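Long-range contact in type I modular polyketide synthase (Streptomyces albus subsp. albus, PDB 6IYR), which probably loads an extender unit from an acyl-coenzyme A, such as malonyl-coenzyme A, for module 8 of the salinomycin polyketide synthase: residues L281-S293 with V402-V414. Residues are numbered along the deposited sequence; the frame is centred on the assembly and turned at random.
Sequences LASVNGPQSTVVS and VLTVGVQETIDAV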
ATOM      1  N   LEU A 281     -19.963  -4.292  11.841  1.00 24.44           N
ATOM      2  CA  LEU A 281     -19.282  -4.545  10.576  1.00 24.95           C
ATOM      3  C   LEU A 281     -18.226  -3.467  10.315  1.00 25.29           C
ATOM      4  O   LEU A 281     -18.542  -2.302  10.055  1.00 29.21           O
ATOM      5  CB  LEU A 281     -20.286  -4.612   9.425  1.00 30.16           C
ATOM      6  CG  LEU A 281     -19.590  -4.962   8.092  1.00 34.67           C
ATOM      7  CD1 LEU A 281     -18.817  -6.267   8.144  1.00 42.02           C
ATOM      8  CD2 LEU A 281     -20.649  -5.026   7.015  1.00 40.26           C
ATOM      9  N   ALA A 282     -16.969  -3.795  10.561  1.00 22.92           N
ATOM     10  CA  ALA A 282     -15.934  -2.767  10.523  1.00 27.88           C
ATOM     11  C   ALA A 282     -15.409  -2.540   9.104  1.00 27.19           C
ATOM     12  O   ALA A 282     -15.176  -1.394   8.702  1.00 26.95           O
ATOM     13  CB  ALA A 282     -14.808  -3.112  11.457  1.00 28.81           C
ATOM     14  N   SER A 283     -15.272  -3.598   8.310  1.00 25.86           N
ATOM     15  CA  SER A 283     -14.750  -3.379   6.972  1.00 29.88           C
ATOM     16  C   SER A 283     -15.199  -4.465   6.045  1.00 33.21           C
ATOM     17  O   SER A 283     -15.377  -5.610   6.459  1.00 29.53           O
ATOM     18  CB  SER A 283     -13.206  -3.231   7.013  1.00 26.56           C
ATOM     19  OG  SER A 283     -12.558  -4.465   7.116  1.00 33.55           O
ATOM     20  N   VAL A 284     -15.481  -4.074   4.811  1.00 28.76           N
ATOM     21  CA  VAL A 284     -15.728  -5.024   3.736  1.00 28.78           C
ATOM     22  C   VAL A 284     -14.620  -4.901   2.714  1.00 33.63           C
ATOM     23  O   VAL A 284     -14.551  -3.904   1.990  1.00 28.11           O
ATOM     24  CB  VAL A 284     -17.057  -4.726   3.040  1.00 31.54           C
ATOM     25  CG1 VAL A 284     -17.355  -5.756   1.949  1.00 31.01           C
ATOM     26  CG2 VAL A 284     -18.171  -4.690   4.073  1.00 37.60           C
ATOM     27  N   ASN A 285     -13.780  -5.930   2.653  1.00 29.20           N
ATOM     28  CA  ASN A 285     -12.546  -5.897   1.902  1.00 32.21           C
ATOM     29  C   ASN A 285     -12.557  -6.685   0.598  1.00 37.11           C
ATOM     30  O   ASN A 285     -11.650  -6.540  -0.196  1.00 36.00           O
ATOM     31  CB  ASN A 285     -11.420  -6.361   2.778  1.00 31.59           C
ATOM     32  CG  ASN A 285     -11.272  -5.488   3.988  1.00 35.51           C
ATOM     33  OD1 ASN A 285     -11.615  -4.327   3.953  1.00 34.63           O
ATOM     34  ND2 ASN A 285     -10.936  -6.080   5.096  1.00 38.79           N
ATOM     35  N   GLY A 286     -13.586  -7.506   0.388  1.00 35.68           N
ATOM     36  CA  GLY A 286     -13.709  -8.330  -0.813  1.00 35.58           C
ATOM     37  C   GLY A 286     -15.031  -9.072  -0.750  1.00 33.12           C
ATOM     38  O   GLY A 286     -15.670  -9.087   0.287  1.00 38.07           O
ATOM     39  N   PRO A 287     -15.476  -9.650  -1.860  1.00 32.57           N
ATOM     40  CA  PRO A 287     -16.782 -10.317  -1.864  1.00 36.27           C
ATOM     41  C   PRO A 287     -16.934 -11.442  -0.827  1.00 34.37           C
ATOM     42  O   PRO A 287     -18.052 -11.796  -0.486  1.00 35.54           O
ATOM     43  CB  PRO A 287     -16.886 -10.890  -3.294  1.00 39.87           C
ATOM     44  CG  PRO A 287     -15.494 -10.922  -3.814  1.00 40.53           C
ATOM     45  CD  PRO A 287     -14.746  -9.826  -3.127  1.00 39.69           C
ATOM     46  N   GLN A 288     -15.833 -12.001  -0.337  1.00 40.36           N
ATOM     47  CA  GLN A 288     -15.886 -13.019   0.736  1.00 41.05           C
ATOM     48  C   GLN A 288     -14.931 -12.709   1.875  1.00 37.59           C
ATOM     49  O   GLN A 288     -14.359 -13.609   2.494  1.00 38.03           O
ATOM     50  CB  GLN A 288     -15.534 -14.384   0.171  1.00 42.66           C
ATOM     51  CG  GLN A 288     -16.552 -14.903  -0.818  1.00 53.57           C
ATOM     52  CD  GLN A 288     -17.626 -15.729  -0.152  1.00 68.47           C
ATOM     53  OE1 GLN A 288     -18.815 -15.470  -0.325  1.00 86.68           O
ATOM     54  NE2 GLN A 288     -17.211 -16.712   0.645  1.00 83.89           N
ATOM     55  N   SER A 289     -14.811 -11.427   2.197  1.00 35.53           N
ATOM     56  CA  SER A 289     -13.767 -11.010   3.060  1.00 36.29           C
ATOM     57  C   SER A 289     -14.168  -9.760   3.856  1.00 36.40           C
ATOM     58  O   SER A 289     -14.304  -8.673   3.292  1.00 32.75           O
ATOM     59  CB  SER A 289     -12.536 -10.825   2.174  1.00 43.04           C
ATOM     60  OG  SER A 289     -11.491 -10.317   2.928  1.00 58.16           O
ATOM     61  N   THR A 290     -14.461  -9.939   5.146  1.00 26.32           N
ATOM     62  CA  THR A 290     -14.983  -8.872   5.977  1.00 30.21           C
ATOM     63  C   THR A 290     -14.292  -8.906   7.325  1.00 28.47           C
ATOM     64  O   THR A 290     -13.664  -9.907   7.681  1.00 31.01           O
ATOM     65  CB  THR A 290     -16.478  -9.040   6.271  1.00 35.49           C
ATOM     66  OG1 THR A 290     -16.626 -10.120   7.193  1.00 43.73           O
ATOM     67  CG2 THR A 290     -17.265  -9.356   5.027  1.00 29.81           C
ATOM     68  N   VAL A 291     -14.351  -7.780   8.025  1.00 25.53           N
ATOM     69  CA  VAL A 291     -13.783  -7.651   9.360  1.00 23.48           C
ATOM     70  C   VAL A 291     -14.894  -7.153  10.293  1.00 28.14           C
ATOM     71  O   VAL A 291     -15.641  -6.216   9.959  1.00 27.21           O
ATOM     72  CB  VAL A 291     -12.540  -6.724   9.376  1.00 28.87           C
ATOM     73  CG1 VAL A 291     -12.014  -6.562  10.796  1.00 25.55           C
ATOM     74  CG2 VAL A 291     -11.422  -7.287   8.494  1.00 31.30           C
ATOM     75  N   VAL A 292     -15.030  -7.831  11.428  1.00 23.87           N
ATOM     76  CA  VAL A 292     -15.971  -7.455  12.454  1.00 23.55           C
ATOM     77  C   VAL A 292     -15.275  -6.990  13.703  1.00 22.22           C
ATOM     78  O   VAL A 292     -14.296  -7.591  14.148  1.00 24.77           O
ATOM     79  CB  VAL A 292     -16.863  -8.666  12.791  1.00 24.94           C
ATOM     80  CG1 VAL A 292     -17.747  -8.418  13.994  1.00 26.03           C
ATOM     81  CG2 VAL A 292     -17.672  -9.030  11.581  1.00 25.66           C
ATOM     82  N   SER A 293     -15.738  -5.885  14.266  1.00 21.74           N
ATOM     83  CA  SER A 293     -15.103  -5.354  15.461  1.00 23.44           C
ATOM     84  C   SER A 293     -16.071  -5.421  16.626  1.00 26.84           C
ATOM     85  O   SER A 293     -17.262  -5.398  16.400  1.00 25.89           O
ATOM     86  CB  SER A 293     -14.673  -3.899  15.254  1.00 24.32           C
ATOM     87  OG  SER A 293     -15.766  -3.003  15.169  1.00 27.26           O
ATOM     88  N   VAL A 402      -1.223  -5.901   2.695  1.00 27.12           N
ATOM     89  CA  VAL A 402      -2.282  -6.397   3.559  1.00 28.45           C
ATOM     90  C   VAL A 402      -3.650  -6.292   2.906  1.00 24.55           C
ATOM     91  O   VAL A 402      -4.613  -6.786   3.418  1.00 27.00           O
ATOM     92  CB  VAL A 402      -2.307  -5.662   4.911  1.00 34.82           C
ATOM     93  CG1 VAL A 402      -1.015  -5.893   5.673  1.00 32.68           C
ATOM     94  CG2 VAL A 402      -2.510  -4.167   4.720  1.00 38.47           C
ATOM     95  N   LEU A 403      -3.735  -5.722   1.730  1.00 24.99           N
ATOM     96  CA  LEU A 403      -5.007  -5.535   1.058  1.00 25.02           C
ATOM     97  C   LEU A 403      -4.953  -6.003  -0.355  1.00 28.16           C
ATOM     98  O   LEU A 403      -5.888  -5.890  -1.143  1.00 27.33           O
ATOM     99  CB  LEU A 403      -5.400  -4.056   1.086  1.00 29.25           C
ATOM    100  CG  LEU A 403      -6.047  -3.611   2.406  1.00 30.63           C
ATOM    101  CD1 LEU A 403      -6.361  -2.120   2.376  1.00 32.91           C
ATOM    102  CD2 LEU A 403      -7.306  -4.420   2.613  1.00 29.17           C
ATOM    103  N   THR A 404      -3.824  -6.580  -0.672  1.00 27.20           N
ATOM    104  CA  THR A 404      -3.571  -7.084  -1.982  1.00 31.34           C
ATOM    105  C   THR A 404      -4.379  -8.372  -2.208  1.00 33.92           C
ATOM    106  O   THR A 404      -5.043  -8.507  -3.232  1.00 24.83           O
ATOM    107  CB  THR A 404      -2.048  -7.197  -2.001  1.00 39.97           C
ATOM    108  OG1 THR A 404      -1.503  -6.737  -3.231  1.00 53.99           O
ATOM    109  CG2 THR A 404      -1.566  -8.484  -1.515  1.00 26.81           C
ATOM    110  N   VAL A 405      -4.622  -9.133  -1.139  1.00 26.33           N
ATOM    111  CA  VAL A 405      -5.492 -10.325  -1.238  1.00 33.30           C
ATOM    112  C   VAL A 405      -6.949  -9.944  -1.493  1.00 33.52           C
ATOM    113  O   VAL A 405      -7.660 -10.601  -2.258  1.00 32.81           O
ATOM    114  CB  VAL A 405      -5.416 -11.173   0.043  1.00 33.97           C
ATOM    115  CG1 VAL A 405      -6.463 -12.286   0.023  1.00 37.73           C
ATOM    116  CG2 VAL A 405      -4.009 -11.747   0.181  1.00 41.56           C
ATOM    117  N   GLY A 406      -7.421  -8.904  -0.807  1.00 29.41           N
ATOM    118  CA  GLY A 406      -8.802  -8.467  -0.975  1.00 28.34           C
ATOM    119  C   GLY A 406      -9.056  -7.785  -2.310  1.00 29.01           C
ATOM    120  O   GLY A 406     -10.105  -7.971  -2.930  1.00 24.38           O
ATOM    121  N   VAL A 407      -8.090  -7.011  -2.783  1.00 27.54           N
ATOM    122  CA  VAL A 407      -8.235  -6.450  -4.149  1.00 25.97           C
ATOM    123  C   VAL A 407      -8.288  -7.594  -5.169  1.00 30.11           C
ATOM    124  O   VAL A 407      -9.163  -7.640  -6.041  1.00 32.84           O
ATOM    125  CB  VAL A 407      -7.096  -5.473  -4.488  1.00 28.56           C
ATOM    126  CG1 VAL A 407      -7.218  -4.940  -5.935  1.00 26.21           C
ATOM    127  CG2 VAL A 407      -7.054  -4.332  -3.480  1.00 32.76           C
ATOM    128  N   GLN A 408      -7.388  -8.564  -5.013  1.00 29.33           N
ATOM    129  CA  GLN A 408      -7.315  -9.679  -5.958  1.00 29.36           C
ATOM    130  C   GLN A 408      -8.594 -10.499  -5.964  1.00 35.89           C
ATOM    131  O   GLN A 408      -9.097 -10.891  -7.033  1.00 33.81           O
ATOM    132  CB  GLN A 408      -6.132 -10.592  -5.594  1.00 33.33           C
ATOM    133  CG  GLN A 408      -5.878 -11.683  -6.628  1.00 31.13           C
ATOM    134  CD  GLN A 408      -5.454 -11.116  -7.975  1.00 28.60           C
ATOM    135  OE1 GLN A 408      -6.215 -11.145  -8.953  1.00 37.80           O
ATOM    136  NE2 GLN A 408      -4.300 -10.493  -8.000  1.00 28.37           N
ATOM    137  N   GLU A 409      -9.193 -10.655  -4.787  1.00 32.83           N
ATOM    138  CA  GLU A 409     -10.460 -11.371  -4.673  1.00 34.63           C
ATOM    139  C   GLU A 409     -11.580 -10.631  -5.405  1.00 28.49           C
ATOM    140  O   GLU A 409     -12.457 -11.249  -6.025  1.00 31.01           O
ATOM    141  CB  GLU A 409     -10.805 -11.554  -3.177  1.00 42.13           C
ATOM    142  CG  GLU A 409     -12.087 -12.327  -2.886  1.00 50.58           C
ATOM    143  CD  GLU A 409     -12.333 -12.527  -1.386  1.00 50.08           C
ATOM    144  OE1 GLU A 409     -12.976 -11.676  -0.727  1.00 39.27           O
ATOM    145  OE2 GLU A 409     -11.932 -13.579  -0.876  1.00 39.78           O
ATOM    146  N   THR A 410     -11.601  -9.299  -5.339  1.00 34.15           N
ATOM    147  CA  THR A 410     -12.654  -8.605  -6.068  1.00 33.61           C
ATOM    148  C   THR A 410     -12.404  -8.528  -7.578  1.00 32.29           C
ATOM    149  O   THR A 410     -13.338  -8.705  -8.361  1.00 34.25           O
ATOM    150  CB  THR A 410     -13.084  -7.253  -5.480  1.00 32.90           C
ATOM    151  OG1 THR A 410     -12.878  -6.202  -6.421  1.00 59.97           O
ATOM    152  CG2 THR A 410     -12.466  -6.987  -4.187  1.00 27.17           C
ATOM    153  N   ILE A 411     -11.151  -8.332  -7.969  1.00 32.96           N
ATOM    154  CA  ILE A 411     -10.740  -8.454  -9.381  1.00 29.13           C
ATOM    155  C   ILE A 411     -11.203  -9.789  -9.922  1.00 33.00           C
ATOM    156  O   ILE A 411     -11.784  -9.857 -11.000  1.00 36.53           O
ATOM    157  CB  ILE A 411      -9.199  -8.385  -9.540  1.00 31.54           C
ATOM    158  CG1 ILE A 411      -8.711  -6.997  -9.192  1.00 28.37           C
ATOM    159  CG2 ILE A 411      -8.757  -8.783 -10.958  1.00 32.57           C
ATOM    160  CD1 ILE A 411      -7.219  -6.812  -9.249  1.00 33.56           C
ATOM    161  N   ASP A 412     -10.922 -10.862  -9.199  1.00 33.89           N
ATOM    162  CA  ASP A 412     -11.277 -12.192  -9.687  1.00 36.61           C
ATOM    163  C   ASP A 412     -12.774 -12.352  -9.825  1.00 39.75           C
ATOM    164  O   ASP A 412     -13.239 -13.043 -10.716  1.00 38.14           O
ATOM    165  CB  ASP A 412     -10.734 -13.311  -8.775  1.00 36.50           C
ATOM    166  CG  ASP A 412      -9.212 -13.453  -8.854  1.00 37.80           C
ATOM    167  OD1 ASP A 412      -8.607 -12.800  -9.710  1.00 39.99           O
ATOM    168  OD2 ASP A 412      -8.602 -14.100  -7.963  1.00 39.99           O
ATOM    169  N   ALA A 413     -13.544 -11.828  -8.890  1.00 41.77           N
ATOM    170  CA  ALA A 413     -14.968 -12.084  -8.939  1.00 40.34           C
ATOM    171  C   ALA A 413     -15.587 -11.227 -10.035  1.00 40.74           C
ATOM    172  O   ALA A 413     -16.600 -11.569 -10.598  1.00 41.80           O
ATOM    173  CB  ALA A 413     -15.610 -11.778  -7.602  1.00 40.53           C
ATOM    174  N   VAL A 414     -15.028 -10.057 -10.280  1.00 39.11           N
ATOM    175  CA  VAL A 414     -15.540  -9.226 -11.356  1.00 41.26           C
ATOM    176  C   VAL A 414     -15.115  -9.783 -12.716  1.00 40.87           C
ATOM    177  O   VAL A 414     -15.714  -9.477 -13.731  1.00 39.30           O
ATOM    178  CB  VAL A 414     -15.023  -7.790 -11.217  1.00 45.96           C
ATOM    179  CG1 VAL A 414     -15.399  -6.973 -12.440  1.00 47.90           C
ATOM    180  CG2 VAL A 414     -15.612  -7.157  -9.967  1.00 49.33           C
TER
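E409 of the helix 404-414 stretches out to the tip of the hairpin formed by strands 279-286 and 289-294. With CG anti to the backbone N (chi1 -178°) and the chain extended beyond it, the carboxylate arrives at the turn, where OE1 accepts a hydrogen bond from Q288 N (2.9 Å, N-H...O angle 154°). The amide approaches from above the carboxylate plane, 59° out of it, while S289 CB lies 3.1 Å from the same OE1. The proline ring and the glutamate chain run alongside each other in opposite senses, P287 CD lying 3.7 Å from E409 CG. The far corner of the ring reaches one helical turn further, with P287 CG 3.9 Å from A413 CB, and T410 CG2 meets P287 CD at 3.8 Å. Beside the turn the backbones come close without side chains between them, G286 CA lying 4.9 Å from G406 CA. A classic beta bulge sets N285 and G286 against S289 at this end of the hairpin. At the start of the helix, L403 CD2 comes within 4.3 Å of N285 CG; N285 OD1 is hydrogen-bonded to H219 NE2, within what is probably the nucleophile elbow. The contact thus joins the hairpin of the small, ferredoxin-like subdomain to a helix of the large, hydrolase-like subdomain, as in acyltransferases of this family; V407 and I411 pack on strand 419-421, while helix 379-388 touches both P287 and T410.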